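Local coordinates for putative isomerase (Streptomyces coelicolor A3, PDB 2OQH), which probably catalyses the dehydration of D-glucarate to 5-dehydro-4-deoxy-D-glucarate, as an enolase-superfamily enzyme built on a TIM barrel, at residues Y221-C226 against V266-V271; A57-R62 against F87-L92; S325-H330 against E336-E341; K170-T173 against G177-A180. One frame throughout, in Å; residues are numbered along the deposited sequence.

Interactions 1, 3 and 4 belong to the TIM barrel, and interaction 2 to the N-terminal domain that packs against it. Interaction 1 lies inside the barrel toward the C-terminal ends of the strands, where enolase-superfamily enzymes hold their active site. Interaction 4 spans the strand-to-helix turn after strand 166-170, two strands along the barrel from 221-223, its centre about 17 Å from that of interaction 1. Interaction 3, on the far side of the chain's centre from interaction 1, follows the last barrel strand; the two centres are about 22 Å apart. Interaction 2 is centred about 24 Å from the centre of interaction 1, yet Tyr-91 OH packs 3.9 Å from Asp-270 OD2, a touch between domains.

Interaction 1. Residues Y221-C226 against V266-V271; sequences YLEDPC and VIHGDV
His-268 turns its imidazole off strand 266-269 toward Tyr-221 and Glu-223 of strand 221-223, so that NE2 meets both side chains. The Tyr-221 and His-268 rings are almost perpendicular, their planes 86° apart, and Tyr-221 OH comes within 3.4 Å of His-268 NE2. Between them a water receives a hydrogen bond from Tyr-221 OH at 2.8 Å and gives one to Glu-223 OE1 at 2.7 Å. It lies in the plane of both rings and also bonds to His-268 NE2. The direct bond from His-268 NE2 to Glu-223 OE1 is weak, 3.2 Å long and bent to 145°.

Strand 243-245 runs between these two strands of the parallel TIM barrel, so the side chains meet across the barrel interior, over Cys-244. In this superfamily the C-terminal ends of such strands carry acidic metal ligands; Glu-223, with Asp-197 and Asn-246 near its OE2, is placed consistently with that role. Tyr-221 CG sits between its own N and carbonyl carbon (chi1 54°), which carries the ring across the interior until OH also bonds Asn-295 ND2. Toward the N-terminal ends of the strands, Val-266 CG1 packs 4.4 Å from Tyr-221 CE2 in an oblique approach.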
loop_
_atom_site.group_PDB
_atom_site.type_symbol
_atom_site.label_atom_id
_atom_site.label_comp_id
_atom_site.label_asym_id
_atom_site.label_seq_id
_atom_site.Cartn_x
_atom_site.Cartn_y
_atom_site.Cartn_z
ATOM N N TYR A 221 -0.014 16.357 -3.351
ATOM C CA TYR A 221 0.340 16.389 -1.939
ATOM C C TYR A 221 1.809 16.181 -1.655
ATOM O O TYR A 221 2.552 15.641 -2.475
ATOM C CB TYR A 221 -0.503 15.408 -1.100
ATOM C CG TYR A 221 -0.528 13.961 -1.535
ATOM C CD1 TYR A 221 0.604 13.148 -1.431
ATOM C CD2 TYR A 221 -1.706 13.387 -2.000
ATOM C CE1 TYR A 221 0.556 11.788 -1.779
ATOM C CE2 TYR A 221 -1.770 12.039 -2.348
ATOM C CZ TYR A 221 -0.638 11.240 -2.240
ATOM O OH TYR A 221 -0.717 9.912 -2.607
ATOM N N LEU A 222 2.216 16.658 -0.486
ATOM C CA LEU A 222 3.574 16.539 -0.001
ATOM C C LEU A 222 3.489 15.372 0.977
ATOM O O LEU A 222 2.784 15.449 1.981
ATOM C CB LEU A 222 3.973 17.834 0.711
ATOM C CG LEU A 222 5.330 17.942 1.388
ATOM C CD1 LEU A 222 6.414 17.402 0.475
ATOM C CD2 LEU A 222 5.600 19.398 1.733
ATOM N N GLU A 223 4.190 14.286 0.677
ATOM C CA GLU A 223 4.133 13.099 1.516
ATOM C C GLU A 223 5.283 12.942 2.501
ATOM O O GLU A 223 6.439 12.853 2.106
ATOM C CB GLU A 223 4.056 11.858 0.624
ATOM C CG GLU A 223 3.590 10.609 1.333
ATOM C CD GLU A 223 3.515 9.390 0.418
ATOM O OE1 GLU A 223 3.103 9.526 -0.757
ATOM O OE2 GLU A 223 3.853 8.279 0.881
ATOM N N ASP A 224 4.951 12.891 3.787
ATOM C CA ASP A 224 5.943 12.726 4.853
ATOM C C ASP A 224 7.260 13.493 4.718
ATOM O O ASP A 224 8.333 12.892 4.725
ATOM C CB ASP A 224 6.275 11.241 5.029
ATOM C CG ASP A 224 5.130 10.457 5.627
ATOM O OD1 ASP A 224 4.631 10.879 6.692
ATOM O OD2 ASP A 224 4.734 9.431 5.039
ATOM N N PRO A 225 7.209 14.830 4.610
ATOM C CA PRO A 225 8.488 15.539 4.487
ATOM C C PRO A 225 9.368 15.432 5.736
ATOM O O PRO A 225 10.594 15.429 5.637
ATOM C CB PRO A 225 8.063 16.982 4.197
ATOM C CG PRO A 225 6.687 17.079 4.853
ATOM C CD PRO A 225 6.069 15.755 4.481
ATOM N N CYS A 226 8.739 15.332 6.904
ATOM C CA CYS A 226 9.469 15.264 8.166
ATOM C C CYS A 226 8.903 14.208 9.111
ATOM O O CYS A 226 7.868 13.619 8.842
ATOM C CB CYS A 226 9.426 16.628 8.858
ATOM S SG CYS A 226 7.746 17.137 9.320
ATOM N N VAL A 266 -4.204 14.342 4.310
ATOM C CA VAL A 266 -4.449 13.105 3.585
ATOM C C VAL A 266 -3.746 11.948 4.281
ATOM O O VAL A 266 -2.582 12.069 4.666
ATOM C CB VAL A 266 -3.908 13.202 2.132
ATOM C CG1 VAL A 266 -4.189 11.906 1.374
ATOM C CG2 VAL A 266 -4.537 14.393 1.417
ATOM N N ILE A 267 -4.448 10.832 4.447
ATOM C CA ILE A 267 -3.848 9.667 5.079
ATOM C C ILE A 267 -3.776 8.490 4.113
ATOM O O ILE A 267 -4.693 8.266 3.334
ATOM C CB ILE A 267 -4.636 9.215 6.321
ATOM C CG1 ILE A 267 -4.633 10.324 7.373
ATOM C CG2 ILE A 267 -4.006 7.953 6.901
ATOM C CD1 ILE A 267 -5.387 9.969 8.643
ATOM N N HIS A 268 -2.676 7.749 4.173
ATOM C CA HIS A 268 -2.479 6.574 3.329
ATOM C C HIS A 268 -2.953 5.316 4.048
ATOM O O HIS A 268 -2.483 5.010 5.138
ATOM C CB HIS A 268 -0.992 6.386 2.995
ATOM C CG HIS A 268 -0.583 6.940 1.666
ATOM N ND1 HIS A 268 -1.145 6.524 0.479
ATOM C CD2 HIS A 268 0.356 7.854 1.336
ATOM C CE1 HIS A 268 -0.569 7.159 -0.527
ATOM N NE2 HIS A 268 0.345 7.974 -0.032
ATOM N N GLY A 269 -3.889 4.593 3.450
ATOM C CA GLY A 269 -4.336 3.353 4.052
ATOM C C GLY A 269 -3.369 2.284 3.575
ATOM O O GLY A 269 -2.551 2.552 2.698
ATOM N N ASP A 270 -3.448 1.089 4.150
ATOM C CA ASP A 270 -2.587 -0.028 3.775
ATOM C C ASP A 270 -2.961 -1.193 4.677
ATOM O O ASP A 270 -2.666 -1.197 5.875
ATOM C CB ASP A 270 -1.106 0.328 3.964
ATOM C CG ASP A 270 -0.175 -0.828 3.617
ATOM O OD1 ASP A 270 -0.668 -1.933 3.303
ATOM O OD2 ASP A 270 1.058 -0.630 3.659
ATOM N N VAL A 271 -3.623 -2.175 4.085
ATOM C CA VAL A 271 -4.072 -3.347 4.814
ATOM C C VAL A 271 -2.969 -4.022 5.608
ATOM O O VAL A 271 -3.169 -4.443 6.745
ATOM C CB VAL A 271 -4.695 -4.375 3.850
ATOM C CG1 VAL A 271 -4.929 -5.702 4.568
ATOM C CG2 VAL A 271 -5.993 -3.831 3.304
HETATM O O HOH W 1 1.730 8.588 -2.876
#

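Interaction 2. Residues A57-R62 against F87-L92; sequences AAIVRR and FFYGYL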
loop_
_atom_site.group_PDB
_atom_site.type_symbol
_atom_site.label_atom_id
_atom_site.label_comp_id
_atom_site.label_asym_id
_atom_site.label_seq_id
_atom_site.Cartn_x
_atom_site.Cartn_y
_atom_site.Cartn_z
ATOM N N ALA A 57 6.827 -14.508 9.017
ATOM C CA ALA A 57 6.390 -15.890 8.948
ATOM C C ALA A 57 6.406 -16.495 10.352
ATOM O O ALA A 57 5.547 -17.301 10.692
ATOM C CB ALA A 57 7.303 -16.681 8.027
ATOM N N ALA A 58 7.373 -16.093 11.174
ATOM C CA ALA A 58 7.467 -16.623 12.533
ATOM C C ALA A 58 6.267 -16.213 13.389
ATOM O O ALA A 58 5.754 -17.008 14.176
ATOM C CB ALA A 58 8.756 -16.154 13.194
ATOM N N ILE A 59 5.823 -14.971 13.231
ATOM C CA ILE A 59 4.687 -14.462 13.991
ATOM C C ILE A 59 3.408 -15.207 13.616
ATOM O O ILE A 59 2.610 -15.562 14.486
ATOM C CB ILE A 59 4.483 -12.948 13.741
ATOM C CG1 ILE A 59 5.733 -12.174 14.157
ATOM C CG2 ILE A 59 3.282 -12.439 14.535
ATOM C CD1 ILE A 59 5.673 -10.699 13.813
ATOM N N VAL A 60 3.215 -15.447 12.323
ATOM C CA VAL A 60 2.020 -16.147 11.870
ATOM C C VAL A 60 1.956 -17.554 12.446
ATOM O O VAL A 60 0.906 -17.999 12.904
ATOM C CB VAL A 60 1.967 -16.254 10.344
ATOM C CG1 VAL A 60 0.666 -16.928 9.920
ATOM C CG2 VAL A 60 2.074 -14.874 9.726
ATOM N N ARG A 61 3.082 -18.261 12.431
ATOM C CA ARG A 61 3.087 -19.611 12.965
ATOM C C ARG A 61 2.818 -19.621 14.463
ATOM O O ARG A 61 2.244 -20.576 14.979
ATOM C CB ARG A 61 4.406 -20.308 12.634
ATOM C CG ARG A 61 4.548 -20.585 11.137
ATOM C CD ARG A 61 5.870 -21.246 10.820
ATOM N NE ARG A 61 6.025 -21.489 9.387
ATOM C CZ ARG A 61 7.099 -21.137 8.687
ATOM N NH1 ARG A 61 8.114 -20.523 9.292
ATOM N NH2 ARG A 61 7.160 -21.397 7.386
ATOM N N ARG A 62 3.217 -18.562 15.165
ATOM C CA ARG A 62 2.963 -18.510 16.602
ATOM C C ARG A 62 1.486 -18.215 16.875
ATOM O O ARG A 62 1.007 -18.413 17.991
ATOM C CB ARG A 62 3.856 -17.457 17.290
ATOM C CG ARG A 62 5.318 -17.909 17.477
ATOM C CD ARG A 62 6.124 -16.955 18.361
ATOM N NE ARG A 62 7.461 -17.483 18.674
ATOM C CZ ARG A 62 8.352 -16.876 19.462
ATOM N NH1 ARG A 62 8.065 -15.704 20.029
ATOM N NH2 ARG A 62 9.536 -17.439 19.691
ATOM N N PHE A 87 1.721 -4.616 19.642
ATOM C CA PHE A 87 2.368 -3.882 20.721
ATOM C C PHE A 87 3.839 -4.255 20.837
ATOM O O PHE A 87 4.682 -3.401 21.094
ATOM C CB PHE A 87 1.672 -4.158 22.060
ATOM C CG PHE A 87 2.275 -3.404 23.225
ATOM C CD1 PHE A 87 2.182 -2.014 23.300
ATOM C CD2 PHE A 87 2.948 -4.084 24.235
ATOM C CE1 PHE A 87 2.756 -1.305 24.378
ATOM C CE2 PHE A 87 3.523 -3.392 25.314
ATOM C CZ PHE A 87 3.425 -2.002 25.381
ATOM N N PHE A 88 4.140 -5.533 20.639
ATOM C CA PHE A 88 5.509 -6.021 20.737
ATOM C C PHE A 88 6.243 -6.127 19.401
ATOM O O PHE A 88 7.421 -5.787 19.308
ATOM C CB PHE A 88 5.528 -7.401 21.403
ATOM C CG PHE A 88 5.030 -7.399 22.822
ATOM C CD1 PHE A 88 5.818 -6.890 23.856
ATOM C CD2 PHE A 88 3.774 -7.915 23.129
ATOM C CE1 PHE A 88 5.356 -6.890 25.176
ATOM C CE2 PHE A 88 3.301 -7.920 24.441
ATOM C CZ PHE A 88 4.095 -7.411 25.468
ATOM N N TYR A 89 5.545 -6.609 18.379
ATOM C CA TYR A 89 6.135 -6.812 17.059
ATOM C C TYR A 89 6.042 -5.636 16.091
ATOM O O TYR A 89 6.548 -5.721 14.973
ATOM C CB TYR A 89 5.491 -8.032 16.402
ATOM C CG TYR A 89 5.811 -9.347 17.071
ATOM C CD1 TYR A 89 7.018 -10.000 16.827
ATOM C CD2 TYR A 89 4.899 -9.954 17.935
ATOM C CE1 TYR A 89 7.308 -11.238 17.424
ATOM C CE2 TYR A 89 5.179 -11.190 18.540
ATOM C CZ TYR A 89 6.385 -11.826 18.276
ATOM O OH TYR A 89 6.664 -13.051 18.847
ATOM N N GLY A 90 5.386 -4.557 16.505
ATOM C CA GLY A 90 5.260 -3.400 15.641
ATOM C C GLY A 90 4.696 -3.701 14.267
ATOM O O GLY A 90 3.809 -4.532 14.106
ATOM N N TYR A 91 5.223 -3.002 13.275
ATOM C CA TYR A 91 4.810 -3.144 11.885
ATOM C C TYR A 91 4.686 -4.616 11.456
ATOM O O TYR A 91 3.674 -5.012 10.873
ATOM C CB TYR A 91 5.829 -2.420 11.004
ATOM C CG TYR A 91 5.421 -2.105 9.581
ATOM C CD1 TYR A 91 4.260 -2.628 9.010
ATOM C CD2 TYR A 91 6.216 -1.278 8.798
ATOM C CE1 TYR A 91 3.902 -2.321 7.684
ATOM C CE2 TYR A 91 5.874 -0.965 7.477
ATOM C CZ TYR A 91 4.720 -1.484 6.924
ATOM O OH TYR A 91 4.383 -1.143 5.624
ATOM N N LEU A 92 5.705 -5.425 11.737
ATOM C CA LEU A 92 5.656 -6.824 11.334
ATOM C C LEU A 92 4.482 -7.543 11.983
ATOM O O LEU A 92 3.948 -8.495 11.419
ATOM C CB LEU A 92 6.969 -7.552 11.667
ATOM C CG LEU A 92 8.265 -6.973 11.088
ATOM C CD1 LEU A 92 9.371 -8.026 11.173
ATOM C CD2 LEU A 92 8.054 -6.551 9.636
#
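Ile-59 lays its longer branch across one face of the Tyr-89 ring, and this is where the two helices press together. Its CG1 stands 3.9 Å from the Tyr-89 ring centroid and 20° off the ring normal, a CH-pi contact displaced toward the rim. Beyond it, Ile-59 CD1 reaches Tyr-89 CD1 at 3.4 Å. The nearly straight chi2 of Ile-59 (174°) carries that methyl onward, to 4.0 Å from Leu-92 CB and 3.7 Å from the Leu-92 carbonyl O. The isoleucine branch and the tyrosine thus run antiparallel alongside each other. Behind them Ile-59 also packs on Val-85 and Ala-96 of helix 85-112, and the residue is buried.

The outer side is looser. Arg-62, an exposed residue with its chain extended from CG to NE, brings NH1 to 3.2 Å from Tyr-89 OH; the bond is weak, with an N-H...O angle of only 129°, and the guanidinium stands steeply against the ring. Both residues also touch a crystal neighbour. Helix 54-63 and helix 85-112 belong to the N-terminal capping domain of this superfamily. The longer helix is kinked where the amide nitrogens of Tyr-91 and Leu-92 lack bonds to the preceding turn, next to Gly-90, whose positive phi suits glycine. The chemistry implies that the helices are joined mainly by apolar contact on a ring face, with the tyrosine hydroxyl at the more exposed margin and only weakly bonded by the arginine.

Interaction 3. Residues S325-H330 against E336-E341; sequences SMYYLH and EPLHLE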
loop_
_atom_site.group_PDB
_atom_site.type_symbol
_atom_site.label_atom_id
_atom_site.label_comp_id
_atom_site.label_asym_id
_atom_site.label_seq_id
_atom_site.Cartn_x
_atom_site.Cartn_y
_atom_site.Cartn_z
ATOM N N SER A 325 1.423 1.917 -6.133
ATOM C CA SER A 325 1.468 0.489 -6.391
ATOM C C SER A 325 2.709 0.129 -7.161
ATOM O O SER A 325 2.954 0.664 -8.238
ATOM C CB SER A 325 0.238 0.039 -7.182
ATOM O OG SER A 325 0.357 -1.327 -7.564
HETATM N N MSE A 326 3.500 -0.774 -6.599
HETATM C CA MSE A 326 4.710 -1.201 -7.277
HETATM C C MSE A 326 4.407 -2.476 -8.046
HETATM O O MSE A 326 5.318 -3.212 -8.419
HETATM C CB MSE A 326 5.849 -1.442 -6.279
HETATM C CG MSE A 326 6.471 -0.162 -5.710
HETATM SE SE MSE A 326 6.377 1.361 -6.936
HETATM C CE MSE A 326 5.035 2.375 -5.974
ATOM N N TYR A 327 3.119 -2.716 -8.293
ATOM C CA TYR A 327 2.686 -3.909 -9.013
ATOM C C TYR A 327 3.163 -3.938 -10.465
ATOM O O TYR A 327 3.252 -5.014 -11.063
ATOM C CB TYR A 327 1.159 -4.044 -8.987
ATOM C CG TYR A 327 0.662 -5.337 -9.619
ATOM C CD1 TYR A 327 0.942 -6.572 -9.034
ATOM C CD2 TYR A 327 -0.042 -5.327 -10.823
ATOM C CE1 TYR A 327 0.535 -7.774 -9.636
ATOM C CE2 TYR A 327 -0.457 -6.527 -11.439
ATOM C CZ TYR A 327 -0.160 -7.747 -10.836
ATOM O OH TYR A 327 -0.543 -8.938 -11.426
ATOM N N TYR A 328 3.460 -2.780 -11.046
ATOM C CA TYR A 328 3.917 -2.779 -12.430
ATOM C C TYR A 328 5.338 -3.308 -12.561
ATOM O O TYR A 328 5.854 -3.448 -13.667
ATOM C CB TYR A 328 3.800 -1.382 -13.059
ATOM C CG TYR A 328 4.591 -0.277 -12.390
ATOM C CD1 TYR A 328 5.974 -0.173 -12.546
ATOM C CD2 TYR A 328 3.945 0.683 -11.616
ATOM C CE1 TYR A 328 6.695 0.869 -11.943
ATOM C CE2 TYR A 328 4.650 1.727 -11.010
ATOM C CZ TYR A 328 6.020 1.820 -11.175
ATOM O OH TYR A 328 6.697 2.874 -10.592
ATOM N N LEU A 329 5.958 -3.616 -11.427
ATOM C CA LEU A 329 7.319 -4.153 -11.395
ATOM C C LEU A 329 7.312 -5.667 -11.265
ATOM O O LEU A 329 8.366 -6.294 -11.144
ATOM C CB LEU A 329 8.088 -3.589 -10.201
ATOM C CG LEU A 329 8.348 -2.089 -10.148
ATOM C CD1 LEU A 329 9.038 -1.760 -8.829
ATOM C CD2 LEU A 329 9.196 -1.673 -11.332
ATOM N N HIS A 330 6.127 -6.258 -11.280
ATOM C CA HIS A 330 6.013 -7.696 -11.118
ATOM C C HIS A 330 6.398 -8.479 -12.363
ATOM O O HIS A 330 6.161 -8.044 -13.496
ATOM C CB HIS A 330 4.582 -8.075 -10.709
ATOM C CG HIS A 330 3.676 -8.367 -11.863
ATOM N ND1 HIS A 330 3.634 -9.597 -12.486
ATOM C CD2 HIS A 330 2.787 -7.585 -12.521
ATOM C CE1 HIS A 330 2.757 -9.561 -13.474
ATOM N NE2 HIS A 330 2.229 -8.352 -13.517
ATOM N N GLU A 336 -2.269 -15.822 -11.279
ATOM C CA GLU A 336 -2.385 -15.292 -12.626
ATOM C C GLU A 336 -2.268 -13.770 -12.576
ATOM O O GLU A 336 -2.824 -13.124 -11.685
ATOM C CB GLU A 336 -3.729 -15.702 -13.223
ATOM C CG GLU A 336 -3.814 -17.185 -13.526
ATOM C CD GLU A 336 -3.097 -17.542 -14.820
ATOM O OE1 GLU A 336 -3.646 -17.235 -15.906
ATOM O OE2 GLU A 336 -1.980 -18.112 -14.752
ATOM N N PRO A 337 -1.546 -13.173 -13.538
ATOM C CA PRO A 337 -1.386 -11.714 -13.561
ATOM C C PRO A 337 -2.709 -10.937 -13.513
ATOM O O PRO A 337 -3.706 -11.329 -14.128
ATOM C CB PRO A 337 -0.631 -11.467 -14.869
ATOM C CG PRO A 337 0.172 -12.725 -15.040
ATOM C CD PRO A 337 -0.829 -13.796 -14.666
ATOM N N LEU A 338 -2.706 -9.832 -12.773
ATOM C CA LEU A 338 -3.884 -8.987 -12.668
ATOM C C LEU A 338 -3.911 -8.124 -13.925
ATOM O O LEU A 338 -2.880 -7.909 -14.557
ATOM C CB LEU A 338 -3.787 -8.095 -11.429
ATOM C CG LEU A 338 -3.670 -8.825 -10.093
ATOM C CD1 LEU A 338 -3.427 -7.801 -8.987
ATOM C CD2 LEU A 338 -4.934 -9.630 -9.822
ATOM N N HIS A 339 -5.088 -7.624 -14.276
ATOM C CA HIS A 339 -5.244 -6.811 -15.475
ATOM C C HIS A 339 -4.799 -5.361 -15.286
ATOM O O HIS A 339 -5.554 -4.534 -14.771
ATOM C CB HIS A 339 -6.708 -6.856 -15.926
ATOM C CG HIS A 339 -6.929 -6.365 -17.322
ATOM N ND1 HIS A 339 -6.803 -5.040 -17.677
ATOM C CD2 HIS A 339 -7.262 -7.029 -18.455
ATOM C CE1 HIS A 339 -7.049 -4.907 -18.968
ATOM N NE2 HIS A 339 -7.330 -6.097 -19.464
ATOM N N LEU A 340 -3.567 -5.064 -15.702
ATOM C CA LEU A 340 -3.010 -3.713 -15.607
ATOM C C LEU A 340 -2.876 -3.163 -17.018
ATOM O O LEU A 340 -2.038 -3.626 -17.795
ATOM C CB LEU A 340 -1.629 -3.732 -14.938
ATOM C CG LEU A 340 -0.856 -2.405 -14.993
ATOM C CD1 LEU A 340 -1.651 -1.298 -14.323
ATOM C CD2 LEU A 340 0.495 -2.579 -14.317
ATOM N N GLU A 341 -3.697 -2.168 -17.345
ATOM C CA GLU A 341 -3.683 -1.592 -18.681
ATOM C C GLU A 341 -3.873 -0.080 -18.666
ATOM O O GLU A 341 -4.786 0.435 -18.017
ATOM C CB GLU A 341 -4.808 -2.222 -19.516
ATOM C CG GLU A 341 -4.872 -1.774 -20.980
ATOM C CD GLU A 341 -6.194 -2.157 -21.645
ATOM O OE1 GLU A 341 -6.766 -3.207 -21.278
ATOM O OE2 GLU A 341 -6.661 -1.416 -22.541
HETATM O O HOH W 2 -0.275 -7.757 -14.854
#
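The backbone N of Leu-338 gives Tyr-327 OH a nearly straight hydrogen bond, 2.7 Å long with an angle of 172° at the hydrogen. Tyr-327 can deliver its hydroxyl there because CG lies opposite the backbone N (chi1 -175°), which sends the ring from the 3-10 turn across to residues 337-338. The ring is held between two side chains: His-330 CD2 covers one face, while Leu-338 CD1 covers the opposite face, 4.1 Å from the ring centroid in a CH-pi contact. Leu-338 CB adds a touch of 3.7 Å to Tyr-327 CE2. A second, polar path runs through a water, bonded to His-330 NE2 at 2.9 Å and donating to the carbonyl O of Leu-338 at 2.6 Å. Toward the solvent, His-330 CE1 rests 4.1 Å from Pro-337 CB.

At the other end, Leu-340 CD2 packs 3.7 Å from Tyr-328 CB, the Tyr-328 ring itself leading away to bond the N of Leu-133. Helix 303-315 flanks the middle, Thr-306 touching both Tyr-327 and Leu-338. The arrangement ties the turn that follows the last barrel strand, 323-324, to the start of the antiparallel hairpin 340-341/344-346, whose second strand pairs with strand 127-134 at the closure of the TIM barrel.

Interaction 4. Residues K170-T173 against G177-A180; sequences KGTT and GDVA
Gly-171 and Asp-178 bring their CA atoms to 5.8 Å, where the chain leaving strand 166-170 runs extended past the first turn of helix 175-188. The carboxylate of Asp-178 lies between the two backbones and meets both the amide and the hydroxyl of Thr-172. OD2 of Asp-178 takes the backbone N-H of Thr-172 at 2.8 Å, a fairly straight bond of 164°, while OD1 of Asp-178 receives the hydroxyl OG1 of Thr-172 at 3.2 Å. Both donors come from the syn side, each tilted somewhat out of the carboxylate plane. Thr-172 OG1 lies between its own N and carbonyl carbon (chi1 68°), which turns it to the carboxylate and lets it also accept from the backbone N of Asp-174.

Asp-178 OD1 is gripped further by a water that donates to it at 2.6 Å and to Lys-170 O at 3.1 Å, and by a salt bridge from Arg-136, which probably favours the charged carboxylate. Two acceptors, Thr-172 O and Asp-178 OD2, stand 2.9 Å apart; Trp-202 NE1 donates to both, which eases that approach. Packing against the glycine is close as well, with Asp-178 OD2 3.5 Å from Gly-171 CA. This is the short turn of a beta-alpha unit of the barrel: strand 166-170 lies between strands 127-134 and 193-197, with backbone bonds from Lys-170 to Ile-134 and from Gly-171 to Asp-197, while helix 175-188 packs through Val-179 on helix 204-214.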
loop_
_atom_site.group_PDB
_atom_site.type_symbol
_atom_site.label_atom_id
_atom_site.label_comp_id
_atom_site.label_asym_id
_atom_site.label_seq_id
_atom_site.Cartn_x
_atom_site.Cartn_y
_atom_site.Cartn_z
ATOM N N LYS A 170 10.681 10.212 -5.247
ATOM C CA LYS A 170 11.236 9.787 -3.968
ATOM C C LYS A 170 12.233 10.867 -3.566
ATOM O O LYS A 170 13.303 10.987 -4.158
ATOM C CB LYS A 170 11.945 8.439 -4.115
ATOM C CG LYS A 170 12.546 7.903 -2.826
ATOM C CD LYS A 170 13.171 6.529 -3.043
ATOM C CE LYS A 170 13.668 5.924 -1.729
ATOM N NZ LYS A 170 14.762 6.736 -1.107
ATOM N N GLY A 171 11.868 11.667 -2.568
ATOM C CA GLY A 171 12.744 12.732 -2.122
ATOM C C GLY A 171 13.960 12.216 -1.387
ATOM O O GLY A 171 14.019 11.047 -1.011
ATOM N N THR A 172 14.932 13.096 -1.179
ATOM C CA THR A 172 16.166 12.745 -0.488
ATOM C C THR A 172 16.476 13.833 0.533
ATOM O O THR A 172 15.721 14.792 0.678
ATOM C CB THR A 172 17.350 12.699 -1.458
ATOM O OG1 THR A 172 17.614 14.029 -1.925
ATOM C CG2 THR A 172 17.044 11.801 -2.649
ATOM N N THR A 173 17.605 13.686 1.223
ATOM C CA THR A 173 18.030 14.675 2.208
ATOM C C THR A 173 18.472 15.956 1.504
ATOM O O THR A 173 18.776 16.955 2.149
ATOM C CB THR A 173 19.204 14.155 3.055
ATOM O OG1 THR A 173 20.278 13.759 2.189
ATOM C CG2 THR A 173 18.766 12.976 3.901
ATOM N N GLY A 177 17.732 19.892 -4.191
ATOM C CA GLY A 177 17.752 19.059 -5.382
ATOM C C GLY A 177 16.393 18.488 -5.723
ATOM O O GLY A 177 16.016 18.410 -6.897
ATOM N N ASP A 178 15.650 18.075 -4.699
ATOM C CA ASP A 178 14.323 17.521 -4.927
ATOM C C ASP A 178 13.456 18.598 -5.564
ATOM O O ASP A 178 12.769 18.356 -6.562
ATOM C CB ASP A 178 13.685 17.064 -3.612
ATOM C CG ASP A 178 14.455 15.942 -2.942
ATOM O OD1 ASP A 178 15.188 15.207 -3.640
ATOM O OD2 ASP A 178 14.317 15.784 -1.707
ATOM N N VAL A 179 13.500 19.795 -4.989
ATOM C CA VAL A 179 12.717 20.912 -5.504
ATOM C C VAL A 179 13.075 21.194 -6.966
ATOM O O VAL A 179 12.192 21.430 -7.795
ATOM C CB VAL A 179 12.958 22.187 -4.660
ATOM C CG1 VAL A 179 12.131 23.344 -5.204
ATOM C CG2 VAL A 179 12.603 21.918 -3.203
ATOM N N ALA A 180 14.371 21.165 -7.277
ATOM C CA ALA A 180 14.839 21.415 -8.641
ATOM C C ALA A 180 14.228 20.389 -9.590
ATOM O O ALA A 180 13.786 20.728 -10.683
ATOM C CB ALA A 180 16.364 21.340 -8.695
HETATM O O HOH W 3 15.073 13.224 -5.383
#